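Succinate-semialdehyde dehydrogenase (Synechococcus sp., PDB 4ITA) oxidises succinic semialdehyde to succinate, probably with NADP+ as the electron acceptor, as a cyanobacterial member of the aldehyde dehydrogenase family. Local coordinates at residues 52-57 with 95-100; 102-107 with 147-152; 138-143 with 169-174. One frame throughout, in Å; residues are numbered along the deposited sequence.

Contact 1: 52-57 with 95-100; sequences WLENAA and YYAEHG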
loop_
_atom_site.group_PDB
_atom_site.type_symbol
_atom_site.label_atom_id
_atom_site.label_comp_id
_atom_site.label_asym_id
_atom_site.label_seq_id
_atom_site.Cartn_x
_atom_site.Cartn_y
_atom_site.Cartn_z
ATOM N N TRP A 52 27.578 -7.309 -0.089
ATOM C CA TRP A 52 27.658 -5.855 -0.162
ATOM C C TRP A 52 26.967 -5.218 1.047
ATOM O O TRP A 52 27.486 -4.263 1.631
ATOM C CB TRP A 52 27.109 -5.361 -1.503
ATOM C CG TRP A 52 27.887 -5.918 -2.678
ATOM C CD1 TRP A 52 29.236 -6.166 -2.731
ATOM C CD2 TRP A 52 27.361 -6.324 -3.950
ATOM N NE1 TRP A 52 29.575 -6.690 -3.958
ATOM C CE2 TRP A 52 28.443 -6.797 -4.723
ATOM C CE3 TRP A 52 26.075 -6.338 -4.508
ATOM C CZ2 TRP A 52 28.278 -7.284 -6.022
ATOM C CZ3 TRP A 52 25.914 -6.816 -5.803
ATOM C CH2 TRP A 52 27.008 -7.279 -6.544
ATOM N N LEU A 53 25.833 -5.780 1.469
ATOM C CA LEU A 53 25.131 -5.262 2.641
ATOM C C LEU A 53 25.956 -5.425 3.914
ATOM O O LEU A 53 26.018 -4.521 4.748
ATOM C CB LEU A 53 23.787 -5.960 2.812
ATOM C CG LEU A 53 22.520 -5.164 2.542
ATOM C CD1 LEU A 53 21.319 -5.947 3.046
ATOM C CD2 LEU A 53 22.590 -3.790 3.196
ATOM N N GLU A 54 26.602 -6.578 4.056
ATOM C CA GLU A 54 27.449 -6.817 5.222
ATOM C C GLU A 54 28.695 -5.945 5.195
ATOM O O GLU A 54 29.168 -5.498 6.237
ATOM C CB GLU A 54 27.783 -8.309 5.371
ATOM C CG GLU A 54 26.548 -9.104 5.771
ATOM C CD GLU A 54 26.777 -10.596 5.937
ATOM O OE1 GLU A 54 27.757 -11.128 5.375
ATOM O OE2 GLU A 54 25.953 -11.235 6.634
ATOM N N ASN A 55 29.215 -5.675 4.000
ATOM C CA ASN A 55 30.320 -4.738 3.869
ATOM C C ASN A 55 29.913 -3.339 4.331
ATOM O O ASN A 55 30.684 -2.655 5.000
ATOM C CB ASN A 55 30.831 -4.664 2.427
ATOM C CG ASN A 55 31.699 -5.835 2.045
ATOM O OD1 ASN A 55 32.073 -6.664 2.872
ATOM N ND2 ASN A 55 32.036 -5.902 0.765
ATOM N N ALA A 56 28.702 -2.920 3.964
ATOM C CA ALA A 56 28.175 -1.624 4.392
ATOM C C ALA A 56 28.072 -1.557 5.914
ATOM O O ALA A 56 28.466 -0.561 6.524
ATOM C CB ALA A 56 26.821 -1.352 3.750
ATOM N N ALA A 57 27.561 -2.628 6.519
ATOM C CA ALA A 57 27.501 -2.721 7.979
ATOM C C ALA A 57 28.883 -2.567 8.602
ATOM O O ALA A 57 29.058 -1.826 9.565
ATOM C CB ALA A 57 26.865 -4.031 8.415
ATOM N N TYR A 95 20.468 -7.237 9.589
ATOM C CA TYR A 95 19.170 -7.898 9.681
ATOM C C TYR A 95 18.693 -8.411 8.321
ATOM O O TYR A 95 18.318 -9.581 8.176
ATOM C CB TYR A 95 18.131 -6.965 10.301
ATOM C CG TYR A 95 16.772 -7.608 10.433
ATOM C CD1 TYR A 95 16.490 -8.468 11.486
ATOM C CD2 TYR A 95 15.770 -7.363 9.498
ATOM C CE1 TYR A 95 15.247 -9.062 11.604
ATOM C CE2 TYR A 95 14.523 -7.947 9.615
ATOM C CZ TYR A 95 14.267 -8.800 10.664
ATOM O OH TYR A 95 13.022 -9.385 10.772
ATOM N N TYR A 96 18.714 -7.548 7.308
ATOM C CA TYR A 96 18.271 -7.985 5.989
ATOM C C TYR A 96 19.290 -8.873 5.268
ATOM O O TYR A 96 18.905 -9.747 4.500
ATOM C CB TYR A 96 17.771 -6.809 5.142
ATOM C CG TYR A 96 16.433 -6.340 5.661
ATOM C CD1 TYR A 96 15.312 -7.158 5.563
ATOM C CD2 TYR A 96 16.294 -5.114 6.301
ATOM C CE1 TYR A 96 14.078 -6.754 6.055
ATOM C CE2 TYR A 96 15.059 -4.701 6.797
ATOM C CZ TYR A 96 13.964 -5.529 6.672
ATOM O OH TYR A 96 12.749 -5.130 7.164
ATOM N N ALA A 97 20.576 -8.684 5.539
ATOM C CA ALA A 97 21.571 -9.648 5.070
ATOM C C ALA A 97 21.255 -11.042 5.616
ATOM O O ALA A 97 21.341 -12.037 4.892
ATOM C CB ALA A 97 22.953 -9.221 5.497
ATOM N N GLU A 98 20.871 -11.105 6.887
ATOM C CA GLU A 98 20.687 -12.376 7.580
ATOM C C GLU A 98 19.343 -13.059 7.306
ATOM O O GLU A 98 19.247 -14.284 7.391
ATOM C CB GLU A 98 20.933 -12.188 9.087
ATOM C CG GLU A 98 22.415 -11.964 9.417
ATOM C CD GLU A 98 22.679 -11.362 10.787
ATOM O OE1 GLU A 98 21.764 -11.317 11.631
ATOM O OE2 GLU A 98 23.826 -10.931 11.016
ATOM N N HIS A 99 18.318 -12.275 6.966
ATOM C CA HIS A 99 16.956 -12.799 6.839
ATOM C C HIS A 99 16.301 -12.590 5.482
ATOM O O HIS A 99 15.290 -13.220 5.182
ATOM C CB HIS A 99 16.033 -12.183 7.901
ATOM C CG HIS A 99 16.437 -12.491 9.304
ATOM N ND1 HIS A 99 16.128 -13.689 9.919
ATOM C CD2 HIS A 99 17.127 -11.766 10.215
ATOM C CE1 HIS A 99 16.620 -13.687 11.145
ATOM N NE2 HIS A 99 17.224 -12.531 11.353
ATOM N N GLY A 100 16.851 -11.695 4.669
ATOM C CA GLY A 100 16.176 -11.261 3.455
ATOM C C GLY A 100 15.867 -12.352 2.448
ATOM O O GLY A 100 14.771 -12.379 1.875
HETATM O O HOH W 1 25.492 -9.891 9.073
#

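Contact 2: 102-107 with 147-152; sequences QFLANE and LMAGNV. With EDO (1,2-ethanediol), chain F; EDO (1,2-ethanediol), chain S.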
loop_
_atom_site.group_PDB
_atom_site.type_symbol
_atom_site.label_atom_id
_atom_site.label_comp_id
_atom_site.label_asym_id
_atom_site.label_seq_id
_atom_site.Cartn_x
_atom_site.Cartn_y
_atom_site.Cartn_z
ATOM N N GLN A 102 15.418 -15.595 3.026
ATOM C CA GLN A 102 14.351 -16.415 3.593
ATOM C C GLN A 102 13.017 -15.697 3.503
ATOM O O GLN A 102 11.994 -16.304 3.188
ATOM C CB GLN A 102 14.652 -16.742 5.057
ATOM C CG GLN A 102 15.976 -17.477 5.280
ATOM C CD GLN A 102 17.132 -16.547 5.615
ATOM O OE1 GLN A 102 17.506 -15.688 4.817
ATOM N NE2 GLN A 102 17.706 -16.711 6.802
ATOM N N PHE A 103 13.036 -14.398 3.779
ATOM C CA PHE A 103 11.831 -13.578 3.750
ATOM C C PHE A 103 11.232 -13.467 2.353
ATOM O O PHE A 103 10.054 -13.157 2.216
ATOM C CB PHE A 103 12.140 -12.177 4.280
ATOM C CG PHE A 103 12.265 -12.090 5.781
ATOM C CD1 PHE A 103 12.091 -13.200 6.603
ATOM C CD2 PHE A 103 12.554 -10.866 6.372
ATOM C CE1 PHE A 103 12.206 -13.078 7.993
ATOM C CE2 PHE A 103 12.662 -10.740 7.743
ATOM C CZ PHE A 103 12.492 -11.845 8.555
ATOM N N LEU A 104 12.041 -13.704 1.325
ATOM C CA LEU A 104 11.589 -13.591 -0.060
ATOM C C LEU A 104 11.444 -14.937 -0.774
ATOM O O LEU A 104 11.181 -14.976 -1.978
ATOM C CB LEU A 104 12.524 -12.669 -0.850
ATOM C CG LEU A 104 12.510 -11.197 -0.430
ATOM C CD1 LEU A 104 13.585 -10.419 -1.175
ATOM C CD2 LEU A 104 11.135 -10.575 -0.694
ATOM N N ALA A 105 11.616 -16.031 -0.036
ATOM C CA ALA A 105 11.497 -17.372 -0.612
ATOM C C ALA A 105 10.085 -17.664 -1.119
ATOM O O ALA A 105 9.102 -17.115 -0.608
ATOM C CB ALA A 105 11.909 -18.417 0.411
ATOM N N ASN A 106 9.992 -18.531 -2.128
ATOM C CA ASN A 106 8.692 -18.953 -2.648
ATOM C C ASN A 106 7.804 -19.485 -1.536
ATOM O O ASN A 106 8.269 -20.213 -0.656
ATOM C CB ASN A 106 8.849 -20.070 -3.676
ATOM C CG ASN A 106 9.584 -19.639 -4.922
ATOM O OD1 ASN A 106 9.815 -18.452 -5.167
ATOM N ND2 ASN A 106 9.951 -20.620 -5.739
ATOM N N GLU A 107 6.526 -19.137 -1.586
ATOM C CA GLU A 107 5.556 -19.686 -0.646
ATOM C C GLU A 107 4.552 -20.529 -1.419
ATOM O O GLU A 107 3.799 -20.011 -2.243
ATOM C CB GLU A 107 4.875 -18.568 0.146
ATOM C CG GLU A 107 5.860 -17.831 1.058
ATOM C CD GLU A 107 5.285 -16.597 1.737
ATOM O OE1 GLU A 107 4.406 -15.935 1.149
ATOM O OE2 GLU A 107 5.731 -16.286 2.860
ATOM N N LEU A 147 17.719 -3.004 -1.255
ATOM C CA LEU A 147 18.868 -3.557 -1.954
ATOM C C LEU A 147 18.898 -5.080 -1.840
ATOM O O LEU A 147 19.283 -5.771 -2.794
ATOM C CB LEU A 147 20.171 -2.925 -1.454
ATOM C CG LEU A 147 20.230 -1.391 -1.619
ATOM C CD1 LEU A 147 21.654 -0.829 -1.571
ATOM C CD2 LEU A 147 19.477 -0.860 -2.850
ATOM N N MET A 148 18.497 -5.622 -0.694
ATOM C CA MET A 148 18.464 -7.075 -0.569
ATOM C C MET A 148 17.423 -7.682 -1.510
ATOM O O MET A 148 17.614 -8.784 -2.029
ATOM C CB MET A 148 18.204 -7.498 0.874
ATOM C CG MET A 148 18.515 -8.969 1.140
ATOM S SD MET A 148 20.223 -9.561 0.832
ATOM C CE MET A 148 20.027 -11.226 1.512
ATOM N N ALA A 149 16.333 -6.952 -1.739
ATOM C CA ALA A 149 15.249 -7.428 -2.594
ATOM C C ALA A 149 15.563 -7.325 -4.079
ATOM O O ALA A 149 14.851 -7.905 -4.895
ATOM C CB ALA A 149 13.963 -6.664 -2.288
ATOM N N GLY A 150 16.601 -6.570 -4.437
ATOM C CA GLY A 150 16.966 -6.397 -5.832
ATOM C C GLY A 150 16.391 -5.154 -6.492
ATOM O O GLY A 150 16.532 -4.994 -7.705
ATOM N N ASN A 151 15.727 -4.296 -5.720
ATOM C CA ASN A 151 15.361 -2.971 -6.210
ATOM C C ASN A 151 16.603 -2.092 -6.316
ATOM O O ASN A 151 17.646 -2.391 -5.729
ATOM C CB ASN A 151 14.385 -2.292 -5.244
ATOM C CG ASN A 151 12.963 -2.833 -5.332
ATOM O OD1 ASN A 151 12.480 -3.209 -6.400
ATOM N ND2 ASN A 151 12.271 -2.838 -4.198
ATOM N N VAL A 152 16.492 -1.005 -7.073
ATOM C CA VAL A 152 17.476 0.066 -6.965
ATOM C C VAL A 152 16.767 1.287 -6.383
ATOM O O VAL A 152 15.527 1.345 -6.353
ATOM C CB VAL A 152 18.174 0.388 -8.301
ATOM C CG1 VAL A 152 18.855 -0.856 -8.845
ATOM C CG2 VAL A 152 17.190 0.964 -9.313
HETATM C C1 EDO F . 12.210 -3.512 -0.612
HETATM O O1 EDO F . 12.182 -2.205 -1.224
HETATM C C2 EDO F . 10.866 -4.210 -0.745
HETATM O O2 EDO F . 9.966 -3.546 0.156
HETATM C C1 EDO S . 15.694 -10.307 -8.046
HETATM O O1 EDO S . 15.063 -10.708 -9.275
HETATM C C2 EDO S . 15.430 -11.271 -6.892
HETATM O O2 EDO S . 15.160 -10.563 -5.670
#

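Contact 3: 138-143 with 169-174; sequences QVFRFA and EAILEA. With NDP (NADPH dihydro-nicotinamide-adenine-dinucleotide phosphate), chain C; EDO (1,2-ethanediol), chain R.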
loop_
_atom_site.group_PDB
_atom_site.type_symbol
_atom_site.label_atom_id
_atom_site.label_comp_id
_atom_site.label_asym_id
_atom_site.label_seq_id
_atom_site.Cartn_x
_atom_site.Cartn_y
_atom_site.Cartn_z
ATOM N N GLN A 138 17.159 6.400 9.035
ATOM C CA GLN A 138 15.963 6.278 8.203
ATOM C C GLN A 138 16.312 5.862 6.782
ATOM O O GLN A 138 15.534 5.167 6.119
ATOM C CB GLN A 138 15.166 7.575 8.172
ATOM C CG GLN A 138 14.898 8.203 9.526
ATOM C CD GLN A 138 13.708 7.594 10.208
ATOM O OE1 GLN A 138 13.075 6.697 9.663
ATOM N NE2 GLN A 138 13.377 8.084 11.397
ATOM N N VAL A 139 17.475 6.286 6.305
ATOM C CA VAL A 139 17.927 5.876 4.983
ATOM C C VAL A 139 18.219 4.375 4.953
ATOM O O VAL A 139 17.724 3.661 4.078
ATOM C CB VAL A 139 19.154 6.679 4.513
ATOM C CG1 VAL A 139 19.652 6.146 3.176
ATOM C CG2 VAL A 139 18.811 8.172 4.403
ATOM N N PHE A 140 18.997 3.880 5.910
ATOM C CA PHE A 140 19.302 2.458 5.928
ATOM C C PHE A 140 18.083 1.593 6.219
ATOM O O PHE A 140 17.989 0.473 5.716
ATOM C CB PHE A 140 20.483 2.161 6.852
ATOM C CG PHE A 140 21.800 2.575 6.259
ATOM C CD1 PHE A 140 22.409 1.792 5.286
ATOM C CD2 PHE A 140 22.407 3.764 6.632
ATOM C CE1 PHE A 140 23.612 2.174 4.712
ATOM C CE2 PHE A 140 23.608 4.157 6.064
ATOM C CZ PHE A 140 24.217 3.353 5.103
ATOM N N ARG A 141 17.129 2.127 6.975
ATOM C CA ARG A 141 15.866 1.442 7.229
ATOM C C ARG A 141 15.159 1.046 5.926
ATOM O O ARG A 141 14.638 -0.071 5.817
ATOM C CB ARG A 141 14.947 2.310 8.101
ATOM C CG ARG A 141 13.608 1.674 8.418
ATOM C CD ARG A 141 12.797 2.529 9.389
ATOM N NE ARG A 141 12.250 3.726 8.760
ATOM C CZ ARG A 141 11.355 4.526 9.334
ATOM N NH1 ARG A 141 10.922 4.269 10.561
ATOM N NH2 ARG A 141 10.907 5.597 8.689
ATOM N N PHE A 142 15.122 1.946 4.943
ATOM C CA PHE A 142 14.503 1.578 3.671
ATOM C C PHE A 142 15.519 0.937 2.722
ATOM O O PHE A 142 15.168 0.050 1.942
ATOM C CB PHE A 142 13.790 2.770 2.996
ATOM C CG PHE A 142 14.673 3.550 2.076
ATOM C CD1 PHE A 142 14.866 3.148 0.762
ATOM C CD2 PHE A 142 15.337 4.673 2.532
ATOM C CE1 PHE A 142 15.714 3.848 -0.078
ATOM C CE2 PHE A 142 16.186 5.385 1.700
ATOM C CZ PHE A 142 16.384 4.964 0.397
ATOM N N ALA A 143 16.770 1.382 2.772
ATOM C CA ALA A 143 17.738 0.962 1.758
ATOM C C ALA A 143 18.179 -0.487 1.902
ATOM O O ALA A 143 18.325 -1.194 0.907
ATOM C CB ALA A 143 18.954 1.887 1.730
ATOM N N GLU A 169 25.628 7.318 0.169
ATOM C CA GLU A 169 25.995 6.805 -1.149
ATOM C C GLU A 169 27.438 6.308 -1.172
ATOM O O GLU A 169 27.715 5.248 -1.721
ATOM C CB GLU A 169 25.767 7.843 -2.259
ATOM C CG GLU A 169 26.152 7.279 -3.628
ATOM C CD GLU A 169 26.001 8.224 -4.805
ATOM O OE1 GLU A 169 24.965 8.890 -4.945
ATOM O OE2 GLU A 169 26.919 8.261 -5.652
ATOM N N ALA A 170 28.350 7.064 -0.562
ATOM C CA ALA A 170 29.761 6.678 -0.540
ATOM C C ALA A 170 29.982 5.367 0.213
ATOM O O ALA A 170 30.812 4.550 -0.182
ATOM C CB ALA A 170 30.606 7.786 0.054
ATOM N N ILE A 171 29.247 5.151 1.299
ATOM C CA ILE A 171 29.336 3.895 2.040
ATOM C C ILE A 171 28.925 2.737 1.141
ATOM O O ILE A 171 29.593 1.707 1.087
ATOM C CB ILE A 171 28.430 3.920 3.295
ATOM C CG1 ILE A 171 29.032 4.857 4.346
ATOM C CG2 ILE A 171 28.270 2.518 3.877
ATOM C CD1 ILE A 171 28.055 5.252 5.442
ATOM N N LEU A 172 27.829 2.913 0.414
ATOM C CA LEU A 172 27.307 1.844 -0.427
ATOM C C LEU A 172 28.215 1.561 -1.633
ATOM O O LEU A 172 28.362 0.402 -2.045
ATOM C CB LEU A 172 25.856 2.126 -0.829
ATOM C CG LEU A 172 24.900 2.156 0.367
ATOM C CD1 LEU A 172 23.532 2.661 -0.062
ATOM C CD2 LEU A 172 24.764 0.791 1.010
ATOM N N GLU A 173 28.852 2.602 -2.171
ATOM C CA GLU A 173 29.859 2.415 -3.215
ATOM C C GLU A 173 31.053 1.629 -2.685
ATOM O O GLU A 173 31.531 0.688 -3.336
ATOM C CB GLU A 173 30.312 3.771 -3.766
ATOM C CG GLU A 173 31.276 3.689 -4.957
ATOM C CD GLU A 173 32.674 3.207 -4.597
ATOM O OE1 GLU A 173 33.240 3.662 -3.578
ATOM O OE2 GLU A 173 33.200 2.338 -5.326
ATOM N N ALA A 174 31.573 2.047 -1.530
ATOM C CA ALA A 174 32.733 1.388 -0.934
ATOM C C ALA A 174 32.416 -0.055 -0.579
ATOM O O ALA A 174 33.300 -0.909 -0.620
ATOM C CB ALA A 174 33.217 2.147 0.290
HETATM P PA NDP C . 9.458 17.699 6.042
HETATM O O1A NDP C . 8.228 16.943 5.629
HETATM O O2A NDP C . 9.479 19.200 5.950
HETATM O O5B NDP C . 10.694 17.157 5.184
HETATM C C5B NDP C . 10.960 15.758 5.029
HETATM C C4B NDP C . 11.467 15.456 3.621
HETATM O O4B NDP C . 10.424 15.740 2.685
HETATM C C3B NDP C . 12.638 16.333 3.195
HETATM O O3B NDP C . 13.461 15.589 2.285
HETATM C C2B NDP C . 11.957 17.462 2.446
HETATM O O2B NDP C . 12.797 18.106 1.498
HETATM C C1B NDP C . 10.899 16.680 1.719
HETATM N N9A NDP C . 9.722 17.457 1.299
HETATM C C8A NDP C . 9.099 18.456 1.954
HETATM N N7A NDP C . 8.027 18.881 1.243
HETATM C C5A NDP C . 7.953 18.128 0.134
HETATM C C6A NDP C . 7.078 18.035 -1.045
HETATM N N6A NDP C . 6.023 18.865 -1.168
HETATM N N1A NDP C . 7.375 17.102 -1.969
HETATM C C2A NDP C . 8.418 16.269 -1.852
HETATM N N3A NDP C . 9.263 16.298 -0.811
HETATM C C4A NDP C . 9.071 17.190 0.182
HETATM O O3 NDP C . 9.748 17.158 7.547
HETATM P PN NDP C . 10.375 17.842 8.880
HETATM O O1N NDP C . 9.878 19.258 9.070
HETATM O O2N NDP C . 11.849 17.542 8.882
HETATM O O5D NDP C . 9.686 16.941 10.024
HETATM C C5D NDP C . 10.001 15.561 10.142
HETATM C C4D NDP C . 8.720 14.751 10.237
HETATM O O4D NDP C . 8.995 13.372 9.951
HETATM C C3D NDP C . 8.104 14.775 11.622
HETATM O O3D NDP C . 6.683 14.923 11.528
HETATM C C2D NDP C . 8.520 13.421 12.163
HETATM O O2D NDP C . 7.656 13.017 13.225
HETATM C C1D NDP C . 8.375 12.542 10.937
HETATM N N1N NDP C . 9.110 11.284 11.129
HETATM C C2N NDP C . 8.531 10.109 10.833
HETATM C C3N NDP C . 8.997 8.935 11.424
HETATM C C7N NDP C . 8.397 7.600 11.094
HETATM O O7N NDP C . 9.157 6.662 10.864
HETATM N N7N NDP C . 7.075 7.458 11.064
HETATM C C4N NDP C . 10.120 8.967 12.433
HETATM C C5N NDP C . 10.911 10.178 12.249
HETATM C C6N NDP C . 10.373 11.288 11.605
HETATM P P2B NDP C . 13.483 19.526 1.807
HETATM O O1X NDP C . 14.233 19.794 0.534
HETATM O O2X NDP C . 12.362 20.508 2.050
HETATM O O3X NDP C . 14.391 19.362 2.988
HETATM C C1 EDO R . 13.463 6.504 15.478
HETATM O O1 EDO R . 13.650 5.135 15.845
HETATM C C2 EDO R . 12.291 6.602 14.510
HETATM O O2 EDO R . 12.604 5.903 13.295
#

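Contact 1: 52-57 with 95-100
Leu53, Glu54 and Ala97 carry the apolar part of this contact, and much of it turns on one methyl group. CG of Glu54 rests on CB of Ala97 at 3.6 Å, so the hydrocarbon part of an acid does the work of an apolar side chain. On the preceding residue, CD1 of Leu53 reaches past that methyl to the backbone, lying 3.8 Å from N of Ala97, and it also touches CB of Tyr96 at 4.2 Å. Alanine suits the place because the helices come close here: the CA atoms of Leu53 and Ala97 are only 6.1 Å apart. The two segments belong to helices 46-62 and 79-103, which pack antiparallel at 154° with their axes 9.2 Å apart, in the helical layer around the Rossmann-like part of the aldehyde dehydrogenase fold. Helix 137-149 meets the same patch, its Ala144 touching both Leu53 and Tyr96. The polar part lies beyond the alanine. With its chain extended past CG, Glu54 brings OE2 to a water that donates to it at 2.8 Å and gives its other hydrogen to OE2 of Glu98. Two like charges are thereby joined through a shared donor, which would be expected to ease their repulsion. One turn before Leu53, NE of Arg50 bonds to O of Ala97, a polar link between the same helices; the hydroxyl of Tyr96 is held by O of Gly440.

Contact 2: 102-107 with 147-152
Leu104 and Ala149, with CA atoms 7.6 Å apart, meet where two helices run out: Leu104 is the first residue to leave helical angles after helix 79-103, and Gly150 does the same after helix 137-149, in a Schellman motif. At Gly150 phi is 95°, and a side chain would be pressed against the preceding carbonyl oxygen, so glycine fits this turn. The side-chain contact rests on one branch of leucine. With CG anti to the carbonyl carbon (chi1 -67°), Leu104 lays CD1 against the flank of the last helical turn, 3.7 Å from CA of Ala149 and 3.9 Å from its CB; alanine lets the leucine come that close to the backbone. Ile444 of helix 440-445 touches both residues, and Phe46 and Tyr120 add to the apolar surround of Leu104. In the fold, this is the turn of a beta-alpha-beta crossover: helix 137-149 links the parallel neighbours 115-129 and 152-156, and Asn151 leads into the second strand. Its amide spans the junction, with OD1 accepting from N of Gly124 and ND2 bonding to O of Phe447. The same ND2 reaches O1 of a 1,2-ethanediol at 3.0 Å and 139°. A second ethanediol donates through O2 to the carbonyl O of Ala149, 2.8 Å away, filling an acceptor at the helix end. Both diols probably come from the crystallisation liquor.

Contact 3: 138-143 with 169-174
Phe140 meets Ile171 and Leu172 with the far end of its ring. CB leaves helix 137-149 obliquely, and a chi1 of -75° sets CG beside the backbone N, which sends the ring across to helix 162-175. CE1 then touches CD2 of Leu172 at 4.1 Å, as the two side chains slide past each other in opposite directions. At the tip, CZ has CD1 of Ile171 at 4.3 Å, near the ring plane and so at the edge. Flat phenylalanine suits a slot between helices: Val92 and Cys93 of helix 79-103 and Leu60 of helix 46-62 also border it. Gln138 and Arg141 belong instead to the NADPH pocket. Arg141 leaves with CG anti to its N and bends at chi3; NH1 and NH2 each hydrogen-bond to O7N of the carboxamide at 3.0 Å, and that oxygen lies in the guanidinium plane at its edge. NE2 of Gln138 lies 3.3 Å from C5N of the nicotinamide and bonds weakly to an ethanediol, while its CD lies over one guanidinium face, toward the rim. With an alanine in its place the amide is gone, which would probably leave a gap beside C5N and strip that face of its cover. The chemistry thus divides: segments 138-143 and 169-174 meet by dispersion, while two bonds to one oxygen probably restrict the carboxamide and would be expected to polarise its carbonyl.

All three contacts are buried, but at different depths: the centre of contact 3 is about 15 Å from the centre of the chain, that of contact 1 about 20 Å and that of contact 2 about 23 Å. Contact 1 and contact 2 share helix 79-103, contact 2 and contact 3 share helix 137-149, and contact 1 touches contact 3 where CB of Ala56 meets CD2 of Leu172 at 4.0 Å, so the set forms a continuous helical cluster. Met148 ties the first two, its CG lying 3.5 Å from O of Tyr96. All meet by apolar side chains; contact 1 adds a water bridge, contact 2 has polar helix ends beside it, and contact 3 alone holds residues of the NADPH pocket.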